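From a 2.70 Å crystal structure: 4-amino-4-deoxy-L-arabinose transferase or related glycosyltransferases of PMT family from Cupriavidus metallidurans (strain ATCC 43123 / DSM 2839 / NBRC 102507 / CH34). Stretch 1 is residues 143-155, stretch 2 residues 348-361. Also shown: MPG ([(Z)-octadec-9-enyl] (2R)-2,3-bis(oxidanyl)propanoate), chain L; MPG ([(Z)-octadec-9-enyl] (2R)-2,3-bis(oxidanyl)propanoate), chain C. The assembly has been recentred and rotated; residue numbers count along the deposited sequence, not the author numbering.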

# COMPACT_ATOMS: atom_id res chain seq x y z
N LEU A 143 4.42 16.42 -10.34
CA LEU A 143 4.02 17.19 -9.17
C LEU A 143 2.67 16.71 -8.63
O LEU A 143 2.49 16.59 -7.41
N ALA A 144 1.73 16.44 -9.53
CA ALA A 144 0.41 15.97 -9.12
C ALA A 144 0.51 14.68 -8.31
O ALA A 144 -0.02 14.59 -7.19
N LEU A 145 1.19 13.67 -8.85
CA LEU A 145 1.32 12.41 -8.14
C LEU A 145 2.11 12.57 -6.85
O LEU A 145 1.84 11.87 -5.86
N LEU A 146 3.09 13.48 -6.83
CA LEU A 146 3.86 13.70 -5.61
C LEU A 146 2.98 14.26 -4.50
O LEU A 146 3.02 13.79 -3.36
N ALA A 147 2.17 15.28 -4.82
CA ALA A 147 1.34 15.93 -3.81
C ALA A 147 0.12 15.11 -3.42
O ALA A 147 -0.44 15.33 -2.34
N ALA A 148 -0.32 14.19 -4.27
CA ALA A 148 -1.51 13.39 -3.99
C ALA A 148 -1.27 12.55 -2.74
O ALA A 148 -0.39 11.68 -2.75
N PRO A 149 -2.01 12.78 -1.65
CA PRO A 149 -1.73 12.04 -0.41
C PRO A 149 -1.96 10.55 -0.53
O PRO A 149 -1.29 9.78 0.16
N MET A 150 -2.89 10.10 -1.38
CA MET A 150 -3.09 8.67 -1.53
C MET A 150 -1.87 8.01 -2.16
O MET A 150 -1.46 6.91 -1.74
N TRP A 151 -1.24 8.66 -3.14
CA TRP A 151 -0.09 8.05 -3.80
C TRP A 151 1.14 8.07 -2.90
O TRP A 151 1.90 7.10 -2.88
N SER A 152 1.37 9.16 -2.16
CA SER A 152 2.55 9.25 -1.32
C SER A 152 2.40 8.42 -0.05
O SER A 152 3.29 7.64 0.30
N VAL A 153 1.27 8.59 0.65
CA VAL A 153 0.98 7.77 1.82
C VAL A 153 1.00 6.29 1.46
O VAL A 153 1.74 5.49 2.05
N ALA A 154 0.19 5.90 0.47
CA ALA A 154 0.18 4.51 0.05
C ALA A 154 1.55 4.06 -0.43
O ALA A 154 1.92 2.89 -0.27
N ALA A 155 2.33 4.98 -0.99
CA ALA A 155 3.69 4.65 -1.42
C ALA A 155 4.63 4.42 -0.25
O ALA A 155 5.68 3.80 -0.43
N TYR A 348 -7.91 -0.63 -2.62
CA TYR A 348 -8.46 -1.04 -3.91
C TYR A 348 -8.47 0.11 -4.91
O TYR A 348 -8.23 -0.10 -6.11
N ILE A 349 -8.72 1.33 -4.43
CA ILE A 349 -8.92 2.45 -5.34
C ILE A 349 -7.61 3.12 -5.75
O ILE A 349 -7.63 3.99 -6.63
N VAL A 350 -6.48 2.71 -5.17
CA VAL A 350 -5.21 3.39 -5.47
C VAL A 350 -4.85 3.35 -6.95
O VAL A 350 -4.37 4.37 -7.47
N PRO A 351 -5.04 2.25 -7.70
CA PRO A 351 -4.65 2.26 -9.12
C PRO A 351 -5.27 3.36 -9.97
O PRO A 351 -4.80 3.56 -11.10
N VAL A 352 -6.29 4.08 -9.50
CA VAL A 352 -6.83 5.16 -10.31
C VAL A 352 -5.99 6.43 -10.22
O VAL A 352 -6.10 7.30 -11.10
N ILE A 353 -5.14 6.55 -9.20
CA ILE A 353 -4.42 7.80 -8.98
C ILE A 353 -3.47 8.14 -10.13
O ILE A 353 -3.48 9.30 -10.58
N PRO A 354 -2.64 7.22 -10.64
CA PRO A 354 -1.75 7.60 -11.76
C PRO A 354 -2.49 8.21 -12.93
O PRO A 354 -2.09 9.26 -13.44
N ALA A 355 -3.58 7.57 -13.37
CA ALA A 355 -4.39 8.13 -14.46
C ALA A 355 -4.84 9.55 -14.13
O ALA A 355 -4.65 10.47 -14.93
N LEU A 356 -5.41 9.74 -12.93
CA LEU A 356 -5.75 11.08 -12.47
C LEU A 356 -4.56 12.02 -12.60
O LEU A 356 -4.69 13.14 -13.10
N GLY A 357 -3.38 11.55 -12.17
CA GLY A 357 -2.17 12.34 -12.34
C GLY A 357 -2.01 12.85 -13.75
O GLY A 357 -1.87 14.06 -13.98
N ILE A 358 -2.09 11.94 -14.73
CA ILE A 358 -2.01 12.35 -16.13
C ILE A 358 -3.02 13.45 -16.41
O ILE A 358 -2.67 14.53 -16.92
N LEU A 359 -4.28 13.23 -16.03
CA LEU A 359 -5.30 14.24 -16.24
C LEU A 359 -4.91 15.55 -15.56
O LEU A 359 -4.94 16.62 -16.18
N ALA A 360 -4.48 15.47 -14.30
CA ALA A 360 -4.02 16.66 -13.60
C ALA A 360 -2.95 17.36 -14.42
O ALA A 360 -3.02 18.58 -14.65
N GLY A 361 -1.99 16.59 -14.93
CA GLY A 361 -0.90 17.16 -15.70
C GLY A 361 -1.39 18.01 -16.86
O GLY A 361 -0.81 19.06 -17.15

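Ile353 lies at the centre of a contact made by apolar side chains, its CA-to-CB bond directed toward the first stretch and both chi angles in m. Its CG2 meets Trp151 CB at 3.9 Å, Leu145 CD2 at 3.9 Å and Ala148 CB at 4.2 Å, while its CG1 lies 3.8 Å from Met150 SD. Met150, with chi1 and chi2 t and chi3 m, also points toward the second stretch; its SD reaches Ile349 CG2 at 3.6 Å, and its CG packs on Val350 CG2 at 3.9 Å. Val350 (chi1 t) is shared further: its CG1 is 4.0 Å from Trp151 CZ3, and its CG2 is 4.3 Å from Ala154 CB. The CA-to-CB bond of Trp151 points sideways to the second stretch, but with chi1 t and chi2 -105° the ring end comes nearer, and CZ3 lies 3.5 Å from Pro354 CG.

Toward the other end, Leu145 (chi1 m, chi2 t) starts sideways but delivers CD2 to the opposing backbone, 3.8 Å from Pro354 CA and 3.7 Å from Gly357 CA. The absence of a side chain at Gly357 makes room for this: an ideal CB there would lie 2.5 Å from Leu145 CD2. Here the backbones come close, with Leu145 CA 5.5 Å from Gly357 CA. Ala144 CB and Ala360 CB, each pointing toward the other stretch, close the row at 3.6 Å.

Lipid-like MPG chains extend the apolar surroundings. Met150 CE touches C12 of MPG chain L at 3.7 Å, and Ala154 CB approaches its C15 at 3.8 Å; Leu143 CD2 lies 3.6 Å from C8 of MPG chain C, well away from the second stretch. At the polar edge, no hydrogen bond crosses between the stretches, and Trp151 NE1 is hydrogen-bonded elsewhere in the structure.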

# COMPACT_ATOMS: atom_id res chain seq x y z
CB LEU A 143 3.96 18.67 -9.52
CG LEU A 143 5.26 19.24 -10.07
CD1 LEU A 143 5.04 20.63 -10.64
CD2 LEU A 143 6.31 19.27 -8.98
CB ALA A 144 -0.47 15.76 -10.35
CB LEU A 145 1.95 11.35 -9.04
CG LEU A 145 1.11 10.99 -10.27
CD1 LEU A 145 1.84 9.97 -11.12
CD2 LEU A 145 -0.24 10.46 -9.84
CB LEU A 146 5.04 14.63 -5.89
CG LEU A 146 5.95 14.93 -4.70
CD1 LEU A 146 6.68 13.68 -4.24
CD2 LEU A 146 6.94 16.04 -5.04
CB ALA A 147 0.89 17.30 -4.30
CB ALA A 148 -1.86 12.50 -5.17
CB PRO A 149 -2.70 12.68 0.59
CG PRO A 149 -3.81 13.19 -0.24
CD PRO A 149 -3.17 13.67 -1.51
CB MET A 150 -4.34 8.39 -2.36
CG MET A 150 -4.59 6.92 -2.66
SD MET A 150 -6.30 6.58 -3.12
CE MET A 150 -7.07 6.48 -1.50
CB TRP A 151 0.19 8.75 -5.12
CG TRP A 151 1.17 7.99 -5.96
CD1 TRP A 151 2.48 8.29 -6.18
CD2 TRP A 151 0.91 6.78 -6.69
NE1 TRP A 151 3.06 7.35 -7.00
CE2 TRP A 151 2.11 6.41 -7.32
CE3 TRP A 151 -0.22 5.98 -6.86
CZ2 TRP A 151 2.21 5.27 -8.12
CZ3 TRP A 151 -0.12 4.85 -7.64
CH2 TRP A 151 1.09 4.51 -8.27
CB SER A 152 2.84 10.71 -0.96
OG SER A 152 1.90 11.21 -0.03
CB VAL A 153 -0.37 8.18 2.44
CG1 VAL A 153 -0.90 7.09 3.37
CG2 VAL A 153 -0.23 9.49 3.19
CB ALA A 154 -0.87 4.29 -1.04
CB ALA A 155 4.24 5.76 -2.31
CB TYR A 348 -9.88 -1.59 -3.75
CG TYR A 348 -9.98 -2.93 -3.04
CD1 TYR A 348 -8.85 -3.61 -2.63
CD2 TYR A 348 -11.22 -3.50 -2.80
CE1 TYR A 348 -8.95 -4.83 -1.99
CE2 TYR A 348 -11.33 -4.72 -2.16
CZ TYR A 348 -10.19 -5.38 -1.75
OH TYR A 348 -10.29 -6.60 -1.11
CB ILE A 349 -9.89 3.48 -4.71
CG1 ILE A 349 -10.71 4.16 -5.80
CG2 ILE A 349 -9.14 4.52 -3.90
CD1 ILE A 349 -11.38 3.19 -6.73
CB VAL A 350 -4.09 2.84 -4.57
CG1 VAL A 350 -2.77 3.49 -4.92
CG2 VAL A 350 -4.42 3.09 -3.10
CB PRO A 351 -5.10 0.87 -9.60
CG PRO A 351 -4.97 0.02 -8.42
CD PRO A 351 -5.38 0.89 -7.25
CB VAL A 352 -8.29 5.50 -9.93
CG1 VAL A 352 -9.11 4.23 -9.78
CG2 VAL A 352 -8.34 6.33 -8.66
CB ILE A 353 -3.70 7.77 -7.62
CG1 ILE A 353 -4.72 7.56 -6.49
CG2 ILE A 353 -2.91 9.05 -7.39
CD1 ILE A 353 -5.75 8.66 -6.38
CB PRO A 354 -1.07 6.28 -12.13
CG PRO A 354 -1.11 5.48 -10.89
CD PRO A 354 -2.40 5.83 -10.22
CB ALA A 355 -5.59 7.23 -14.73
CB LEU A 356 -6.25 11.03 -11.03
CG LEU A 356 -7.57 10.29 -10.80
CD1 LEU A 356 -7.92 10.29 -9.32
CD2 LEU A 356 -8.69 10.90 -11.63
CB ILE A 358 -2.24 11.14 -17.06
CG1 ILE A 358 -1.19 10.06 -16.80
CG2 ILE A 358 -2.23 11.57 -18.52
CD1 ILE A 358 -1.33 8.86 -17.70
CB LEU A 359 -6.66 13.75 -15.73
CG LEU A 359 -7.26 12.59 -16.52
CD1 LEU A 359 -8.68 12.29 -16.05
CD2 LEU A 359 -7.24 12.89 -18.01
CB ALA A 360 -3.51 16.30 -12.21
C5 MPG L . -7.82 15.64 4.87
C6 MPG L . -7.74 14.10 4.98
C7 MPG L . -6.74 13.48 3.98
C8 MPG L . -7.03 11.97 3.76
C9 MPG L . -5.98 11.26 2.88
C10 MPG L . -6.43 9.83 2.48
C11 MPG L . -5.23 8.91 2.15
C12 MPG L . -5.69 7.47 1.74
C13 MPG L . -4.50 6.52 1.50
C14 MPG L . -4.93 5.02 1.41
C15 MPG L . -3.72 4.04 1.46
C16 MPG L . -4.07 2.62 0.96
C2 MPG C . 10.41 26.23 -12.51
C3 MPG C . 11.02 24.85 -12.29
C4 MPG C . 10.25 24.03 -11.26
C5 MPG C . 10.87 22.64 -11.04
C6 MPG C . 9.81 21.54 -10.84
C7 MPG C . 10.29 20.14 -11.26
C8 MPG C . 9.14 19.12 -11.27
C9 MPG C . 9.61 17.64 -11.26
C10 MPG C . 8.59 16.71 -10.55
C11 MPG C . 9.19 15.33 -10.20
C12 MPG C . 8.56 14.69 -8.91
C13 MPG C . 9.24 13.36 -8.53
C14 MPG C . 9.17 13.05 -7.00
C1 MPG C . 10.98 26.93 -13.75